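Long-range contacts in glycoside hydrolase family protein (PDB 6Q2F), which probably hydrolyses alpha-L-rhamnosidic bonds, removing terminal rhamnose from glycosylated substrates as an alpha-L-rhamnosidase: residues L128-W136 with Y475-Y483; L557-G567 with M591-H601. One frame throughout, in Å; residues are numbered along the deposited sequence.

Contact 1 (L128-W136 with Y475-Y483)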
# COMPACT_ATOMS: atom_id res chain seq x y z
N LEU A 128 13.45 18.18 -1.44
CA LEU A 128 12.92 17.85 -2.76
C LEU A 128 13.20 16.39 -3.08
O LEU A 128 14.34 15.93 -2.94
CB LEU A 128 13.52 18.76 -3.83
CG LEU A 128 13.21 18.39 -5.28
CD1 LEU A 128 11.70 18.39 -5.52
CD2 LEU A 128 13.89 19.36 -6.24
N ALA A 129 12.17 15.66 -3.49
CA ALA A 129 12.30 14.29 -3.95
C ALA A 129 11.84 14.15 -5.39
O ALA A 129 11.03 14.93 -5.89
CB ALA A 129 11.49 13.33 -3.06
N ILE A 130 12.37 13.12 -6.05
CA ILE A 130 11.92 12.72 -7.38
C ILE A 130 11.53 11.26 -7.33
O ILE A 130 11.96 10.51 -6.46
CB ILE A 130 13.00 12.95 -8.46
CG1 ILE A 130 14.26 12.14 -8.10
CG2 ILE A 130 13.29 14.41 -8.57
CD1 ILE A 130 15.33 12.17 -9.21
N ALA A 131 10.69 10.86 -8.28
CA ALA A 131 10.37 9.45 -8.43
C ALA A 131 11.55 8.71 -9.07
O ALA A 131 12.44 9.32 -9.66
CB ALA A 131 9.12 9.27 -9.28
N ALA A 132 11.53 7.39 -8.95
CA ALA A 132 12.62 6.54 -9.44
C ALA A 132 12.52 6.24 -10.93
O ALA A 132 13.27 5.41 -11.43
CB ALA A 132 12.68 5.24 -8.62
N SER A 133 11.61 6.89 -11.66
CA SER A 133 11.47 6.68 -13.09
C SER A 133 10.76 7.88 -13.68
O SER A 133 10.05 8.59 -12.97
CB SER A 133 10.68 5.40 -13.40
OG SER A 133 9.28 5.63 -13.17
N PRO A 134 10.94 8.16 -14.97
CA PRO A 134 10.07 9.14 -15.62
C PRO A 134 8.63 8.73 -15.38
O PRO A 134 8.30 7.53 -15.37
CB PRO A 134 10.45 9.05 -17.10
CG PRO A 134 11.86 8.47 -17.09
CD PRO A 134 11.90 7.55 -15.91
N GLY A 135 7.76 9.71 -15.17
CA GLY A 135 6.42 9.43 -14.69
C GLY A 135 6.45 9.30 -13.19
O GLY A 135 7.03 10.14 -12.51
N TRP A 136 5.88 8.24 -12.68
CA TRP A 136 5.91 8.04 -11.26
C TRP A 136 6.29 6.68 -10.81
O TRP A 136 6.70 6.53 -9.70
CB TRP A 136 4.62 8.42 -10.59
CG TRP A 136 3.38 7.82 -11.11
CD1 TRP A 136 3.10 6.52 -11.27
CD2 TRP A 136 2.22 8.53 -11.48
NE1 TRP A 136 1.84 6.37 -11.73
CE2 TRP A 136 1.28 7.60 -11.88
CE3 TRP A 136 1.90 9.87 -11.53
CZ2 TRP A 136 0.03 7.97 -12.29
CZ3 TRP A 136 0.68 10.22 -11.95
CH2 TRP A 136 -0.24 9.28 -12.33
N TYR A 475 20.37 0.81 -14.50
CA TYR A 475 19.20 1.65 -14.69
C TYR A 475 19.27 2.91 -13.82
O TYR A 475 19.15 4.03 -14.32
CB TYR A 475 17.91 0.88 -14.38
CG TYR A 475 16.77 1.85 -14.23
CD1 TYR A 475 16.12 2.35 -15.36
CD2 TYR A 475 16.38 2.31 -12.98
CE1 TYR A 475 15.10 3.25 -15.23
CE2 TYR A 475 15.38 3.24 -12.85
CZ TYR A 475 14.73 3.70 -13.98
OH TYR A 475 13.72 4.61 -13.84
N LEU A 476 19.51 2.73 -12.52
CA LEU A 476 19.37 3.85 -11.59
C LEU A 476 20.56 4.80 -11.64
O LEU A 476 20.39 6.01 -11.49
CB LEU A 476 19.15 3.33 -10.15
CG LEU A 476 18.54 4.38 -9.20
CD1 LEU A 476 17.17 4.86 -9.69
CD2 LEU A 476 18.47 3.95 -7.73
N GLU A 477 21.77 4.28 -11.86
CA GLU A 477 22.91 5.19 -12.01
C GLU A 477 22.72 6.09 -13.22
O GLU A 477 22.98 7.29 -13.15
CB GLU A 477 24.23 4.40 -12.11
CG GLU A 477 24.64 3.80 -10.75
CD GLU A 477 25.94 3.02 -10.79
OE1 GLU A 477 26.39 2.63 -11.89
OE2 GLU A 477 26.52 2.81 -9.69
N HIS A 478 22.22 5.53 -14.32
CA HIS A 478 21.94 6.35 -15.49
C HIS A 478 20.85 7.37 -15.17
O HIS A 478 20.97 8.55 -15.52
CB HIS A 478 21.51 5.47 -16.66
CG HIS A 478 21.32 6.23 -17.93
ND1 HIS A 478 20.12 6.81 -18.28
CD2 HIS A 478 22.20 6.55 -18.91
CE1 HIS A 478 20.26 7.44 -19.44
NE2 HIS A 478 21.51 7.30 -19.84
N TYR A 479 19.79 6.93 -14.49
CA TYR A 479 18.67 7.82 -14.22
C TYR A 479 19.12 8.98 -13.35
O TYR A 479 18.81 10.15 -13.64
CB TYR A 479 17.56 7.04 -13.53
CG TYR A 479 16.36 7.87 -13.15
CD1 TYR A 479 15.52 8.40 -14.12
CD2 TYR A 479 16.04 8.09 -11.82
CE1 TYR A 479 14.39 9.14 -13.77
CE2 TYR A 479 14.91 8.83 -11.45
CZ TYR A 479 14.09 9.36 -12.44
OH TYR A 479 12.99 10.09 -12.08
N ILE A 480 19.88 8.69 -12.29
CA ILE A 480 20.40 9.74 -11.43
C ILE A 480 21.32 10.67 -12.21
O ILE A 480 21.28 11.89 -12.02
CB ILE A 480 21.09 9.10 -10.21
CG1 ILE A 480 20.01 8.47 -9.31
CG2 ILE A 480 21.93 10.13 -9.45
CD1 ILE A 480 20.56 7.71 -8.11
N GLY A 481 22.11 10.11 -13.13
CA GLY A 481 22.92 10.94 -14.02
C GLY A 481 22.11 11.96 -14.80
O GLY A 481 22.55 13.09 -15.00
N MSE A 482 20.93 11.57 -15.28
CA MSE A 482 20.08 12.51 -16.00
C MSE A 482 19.68 13.68 -15.12
O MSE A 482 19.66 14.82 -15.59
CB MSE A 482 18.82 11.80 -16.51
CG MSE A 482 19.08 10.83 -17.67
SE MSE A 482 17.64 9.54 -17.88
CE MSE A 482 16.12 10.72 -17.50
N TYR A 483 19.39 13.42 -13.83
CA TYR A 483 18.98 14.51 -12.94
C TYR A 483 20.15 15.35 -12.48
O TYR A 483 19.99 16.56 -12.26
CB TYR A 483 18.19 13.96 -11.75
CG TYR A 483 16.74 13.84 -12.13
CD1 TYR A 483 15.87 14.91 -11.98
CD2 TYR A 483 16.26 12.69 -12.76
CE1 TYR A 483 14.55 14.82 -12.38
CE2 TYR A 483 14.94 12.60 -13.16
CZ TYR A 483 14.09 13.68 -12.97
OH TYR A 483 12.78 13.60 -13.36
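At the C-terminal end of a parallel barrel strand, three tyrosines of one outer helix, Tyr475, Tyr479 and Tyr483, meet the strand's last residues and the turn that follows. Tyr479 OH donates to Ala131 O at 2.6 Å, coming from above the carbonyl plane, 42° out of it. One helical turn earlier, Tyr475 OH reaches Ala132 O, also at 2.6 Å, but here the hydroxyl lies in the carbonyl plane on a lone pair. In both tyrosines CG stands anti to the backbone N (chi1 165° in Tyr475, 178° in Tyr479), which carries the rings out from the helix toward the turn. Two successive carbonyls, the last of the strand and the first of the turn, are each given a donor by the helix. This is the helix-on-strand layering of a (beta/alpha)8-type barrel: strand 127-131 runs parallel between strands 85-91 and 497-502, and helix 469-487 lies outside it. Ile130 points toward the helix and lays CD1 over a face of the Tyr483 ring, 3.7 Å from its centroid, a CH-pi contact; that ring also meets Phe114 edge-to-face. Pro134 CD packs against Tyr479 CE1 at 3.6 Å, while Pro134 O accepts from Asn452.

Contact 2 (L557-G567 with M591-H601)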
# COMPACT_ATOMS: atom_id res chain seq x y z
N LEU A 557 12.18 -15.49 -5.92
CA LEU A 557 11.86 -14.26 -6.63
C LEU A 557 11.56 -13.14 -5.64
O LEU A 557 12.06 -12.01 -5.79
CB LEU A 557 10.66 -14.49 -7.56
CG LEU A 557 10.79 -15.52 -8.69
CD1 LEU A 557 9.44 -15.81 -9.33
CD2 LEU A 557 11.76 -14.98 -9.75
N ALA A 558 10.79 -13.45 -4.59
CA ALA A 558 10.50 -12.45 -3.56
C ALA A 558 11.78 -11.99 -2.88
O ALA A 558 11.96 -10.79 -2.65
CB ALA A 558 9.51 -13.01 -2.54
N ASP A 559 12.69 -12.92 -2.58
CA ASP A 559 13.97 -12.55 -1.97
C ASP A 559 14.75 -11.61 -2.87
O ASP A 559 15.36 -10.64 -2.41
CB ASP A 559 14.81 -13.80 -1.68
CG ASP A 559 14.28 -14.64 -0.50
OD1 ASP A 559 13.55 -14.09 0.36
OD2 ASP A 559 14.62 -15.84 -0.46
N LEU A 560 14.77 -11.90 -4.17
CA LEU A 560 15.59 -11.09 -5.07
C LEU A 560 14.97 -9.72 -5.31
O LEU A 560 15.69 -8.72 -5.42
CB LEU A 560 15.82 -11.85 -6.39
CG LEU A 560 16.59 -13.18 -6.30
CD1 LEU A 560 16.62 -13.90 -7.64
CD2 LEU A 560 18.01 -12.98 -5.79
N LEU A 561 13.64 -9.63 -5.35
CA LEU A 561 12.99 -8.33 -5.42
C LEU A 561 13.50 -7.41 -4.31
O LEU A 561 13.95 -6.29 -4.56
CB LEU A 561 11.47 -8.50 -5.32
CG LEU A 561 10.71 -7.18 -5.41
CD1 LEU A 561 10.89 -6.55 -6.80
CD2 LEU A 561 9.20 -7.40 -5.14
N ALA A 562 13.49 -7.92 -3.07
CA ALA A 562 13.89 -7.12 -1.92
C ALA A 562 15.37 -6.77 -1.97
O ALA A 562 15.76 -5.63 -1.71
CB ALA A 562 13.55 -7.85 -0.62
N SER A 563 16.22 -7.74 -2.29
CA SER A 563 17.65 -7.45 -2.27
C SER A 563 18.14 -6.82 -3.57
O SER A 563 18.88 -5.83 -3.53
CB SER A 563 18.46 -8.72 -1.97
OG SER A 563 18.39 -9.62 -3.05
N GLU A 564 17.74 -7.37 -4.71
CA GLU A 564 18.33 -6.94 -5.97
C GLU A 564 17.68 -5.66 -6.50
O GLU A 564 18.36 -4.83 -7.11
CB GLU A 564 18.24 -8.06 -7.03
CG GLU A 564 18.93 -9.38 -6.60
CD GLU A 564 20.30 -9.16 -5.98
OE1 GLU A 564 21.27 -8.96 -6.74
OE2 GLU A 564 20.41 -9.16 -4.72
N HIS A 565 16.40 -5.45 -6.25
CA HIS A 565 15.77 -4.17 -6.60
C HIS A 565 15.90 -3.17 -5.45
O HIS A 565 16.65 -2.20 -5.54
CB HIS A 565 14.32 -4.37 -7.04
CG HIS A 565 13.65 -3.11 -7.51
ND1 HIS A 565 12.58 -2.55 -6.86
CD2 HIS A 565 13.90 -2.32 -8.59
CE1 HIS A 565 12.18 -1.47 -7.52
NE2 HIS A 565 12.97 -1.31 -8.57
N TYR A 566 15.18 -3.41 -4.36
CA TYR A 566 15.08 -2.38 -3.32
C TYR A 566 16.38 -2.19 -2.54
O TYR A 566 16.75 -1.06 -2.22
CB TYR A 566 13.89 -2.69 -2.41
CG TYR A 566 12.56 -2.53 -3.13
CD1 TYR A 566 12.02 -1.27 -3.36
CD2 TYR A 566 11.87 -3.64 -3.60
CE1 TYR A 566 10.80 -1.12 -4.03
CE2 TYR A 566 10.67 -3.49 -4.26
CZ TYR A 566 10.13 -2.23 -4.48
OH TYR A 566 8.95 -2.10 -5.13
N GLY A 567 17.13 -3.27 -2.29
CA GLY A 567 18.46 -3.10 -1.72
C GLY A 567 19.39 -2.29 -2.62
O GLY A 567 20.06 -1.36 -2.17
N MSE A 591 2.14 -8.53 -7.12
CA MSE A 591 3.23 -9.40 -7.56
C MSE A 591 3.81 -10.12 -6.34
O MSE A 591 3.40 -9.84 -5.21
CB MSE A 591 4.33 -8.61 -8.25
CG MSE A 591 5.05 -7.68 -7.28
SE MSE A 591 6.49 -6.61 -8.04
CE MSE A 591 7.73 -7.99 -8.64
N LEU A 592 4.75 -11.03 -6.58
CA LEU A 592 5.45 -11.68 -5.48
C LEU A 592 6.30 -10.67 -4.74
O LEU A 592 6.76 -9.66 -5.30
CB LEU A 592 6.34 -12.82 -5.99
CG LEU A 592 5.54 -13.97 -6.60
CD1 LEU A 592 6.48 -15.01 -7.24
CD2 LEU A 592 4.65 -14.61 -5.50
N GLY A 593 6.52 -10.94 -3.47
CA GLY A 593 7.33 -10.08 -2.63
C GLY A 593 6.70 -9.93 -1.26
O GLY A 593 5.50 -10.09 -1.07
N ASP A 594 7.54 -9.61 -0.29
CA ASP A 594 7.11 -9.32 1.06
C ASP A 594 7.18 -7.82 1.30
O ASP A 594 8.23 -7.21 1.11
CB ASP A 594 8.00 -10.05 2.07
CG ASP A 594 7.60 -9.71 3.50
OD1 ASP A 594 6.58 -10.26 3.94
OD2 ASP A 594 8.26 -8.87 4.12
N ASP A 595 6.06 -7.23 1.75
CA ASP A 595 6.02 -5.77 1.80
C ASP A 595 6.72 -5.17 3.02
O ASP A 595 6.84 -3.95 3.09
CB ASP A 595 4.57 -5.24 1.70
CG ASP A 595 3.57 -5.96 2.58
OD1 ASP A 595 3.94 -6.92 3.29
OD2 ASP A 595 2.39 -5.56 2.55
N MSE A 596 7.22 -5.98 3.96
CA MSE A 596 8.18 -5.46 4.93
C MSE A 596 9.58 -5.51 4.36
O MSE A 596 10.34 -4.55 4.44
CB MSE A 596 8.12 -6.22 6.27
CG MSE A 596 6.84 -5.88 7.04
SE MSE A 596 6.90 -6.60 8.86
CE MSE A 596 8.41 -5.66 9.56
N ALA A 597 9.93 -6.64 3.77
CA ALA A 597 11.28 -6.79 3.22
C ALA A 597 11.53 -5.75 2.14
O ALA A 597 12.60 -5.14 2.07
CB ALA A 597 11.47 -8.21 2.68
N MSE A 598 10.52 -5.50 1.32
CA MSE A 598 10.63 -4.55 0.21
C MSE A 598 10.94 -3.14 0.70
O MSE A 598 11.48 -2.33 -0.05
CB MSE A 598 9.35 -4.56 -0.60
CG MSE A 598 9.17 -5.82 -1.43
SE MSE A 598 7.29 -6.05 -1.88
CE MSE A 598 7.23 -4.61 -3.23
N ARG A 599 10.63 -2.84 1.96
CA ARG A 599 10.84 -1.50 2.49
C ARG A 599 11.96 -1.44 3.53
O ARG A 599 12.28 -0.35 4.00
CB ARG A 599 9.54 -0.95 3.07
CG ARG A 599 8.48 -0.63 2.03
CD ARG A 599 7.14 -0.08 2.62
NE ARG A 599 6.34 -1.16 3.16
CZ ARG A 599 5.02 -1.13 3.31
NH1 ARG A 599 4.33 -0.05 2.97
NH2 ARG A 599 4.40 -2.19 3.80
N SER A 600 12.58 -2.57 3.85
CA SER A 600 13.52 -2.65 4.97
C SER A 600 14.81 -1.90 4.70
O SER A 600 15.52 -1.55 5.65
CB SER A 600 13.81 -4.13 5.26
OG SER A 600 14.41 -4.72 4.12
N HIS A 601 15.15 -1.68 3.44
CA HIS A 601 16.36 -0.97 3.04
C HIS A 601 16.14 0.52 2.86
O HIS A 601 17.12 1.26 2.75
CB HIS A 601 16.90 -1.56 1.73
CG HIS A 601 17.03 -3.05 1.74
ND1 HIS A 601 17.97 -3.71 2.49
CD2 HIS A 601 16.35 -4.00 1.06
CE1 HIS A 601 17.85 -5.01 2.29
NE2 HIS A 601 16.87 -5.21 1.43
O HOH W 1 10.38 -9.61 -0.70
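Met591, a selenomethionine, meets Leu561 tip to tip, its CE 3.8 Å from Leu561 CD2. Leu592 follows, with its CD1 against Leu557 CD1, and its carbonyl O lies beside Leu561 CD2. At Gly593 the two backbones come closest, CA to CA; its CA rests 3.7 Å from Ala558 CB, and a side chain here would run into Leu561 CD2. At Asp594 a water bridges the two backbones, donating to Ala558 O and accepting from Asp594 N. The Asp594 carboxylate turns back on its own loop, where OD2 takes Ala597 N at 2.8 Å, an Asx motif, closed by the backbone N three residues on. All this belongs to the barrel's beta-alpha-beta course: helix 543-575 leads into strand 579-582, and the loop running on from that strand toward strand 604-610 folds back over the helix. Ala597 sets CB against Ala562 CB at 3.9 Å. Selenomethionine Met598 crosses the Tyr566 ring, its chain bent at chi3 (74°) to bring CE within 3.6 Å of Tyr566 OH, while its carbonyl O sits over a ring face. A serine in place of Tyr566 removes the ring, and would probably leave Met598 CE freer to turn and open a gap beneath the Met598 carbonyl. Finally, His601 lies between Ser600 OG on one face of its imidazole and Gly567 CA on the other; the latter makes a CH-pi contact 3.9 Å from the ring centroid.

The two contacts follow one another along the chain, contact 1 closing before contact 2 opens, and their centres lie 19 Å apart with nearest atoms about 7 Å from each other. They share a barrel sheet: strand 127-131 pairs in parallel with strand 497-502, which pairs with strand 579-582, the strand between the segments of contact 2. Contact 1 joins parts of the chain 339 residues apart, whereas contact 2 is local, its closest ends only 24 positions apart. Each has a side chain about 10 Å from the bound sodium ion, held by Asp503, Ser504, Glu583, Glu586 and Glu644, so both belong to the surroundings of that site without supplying its ligands.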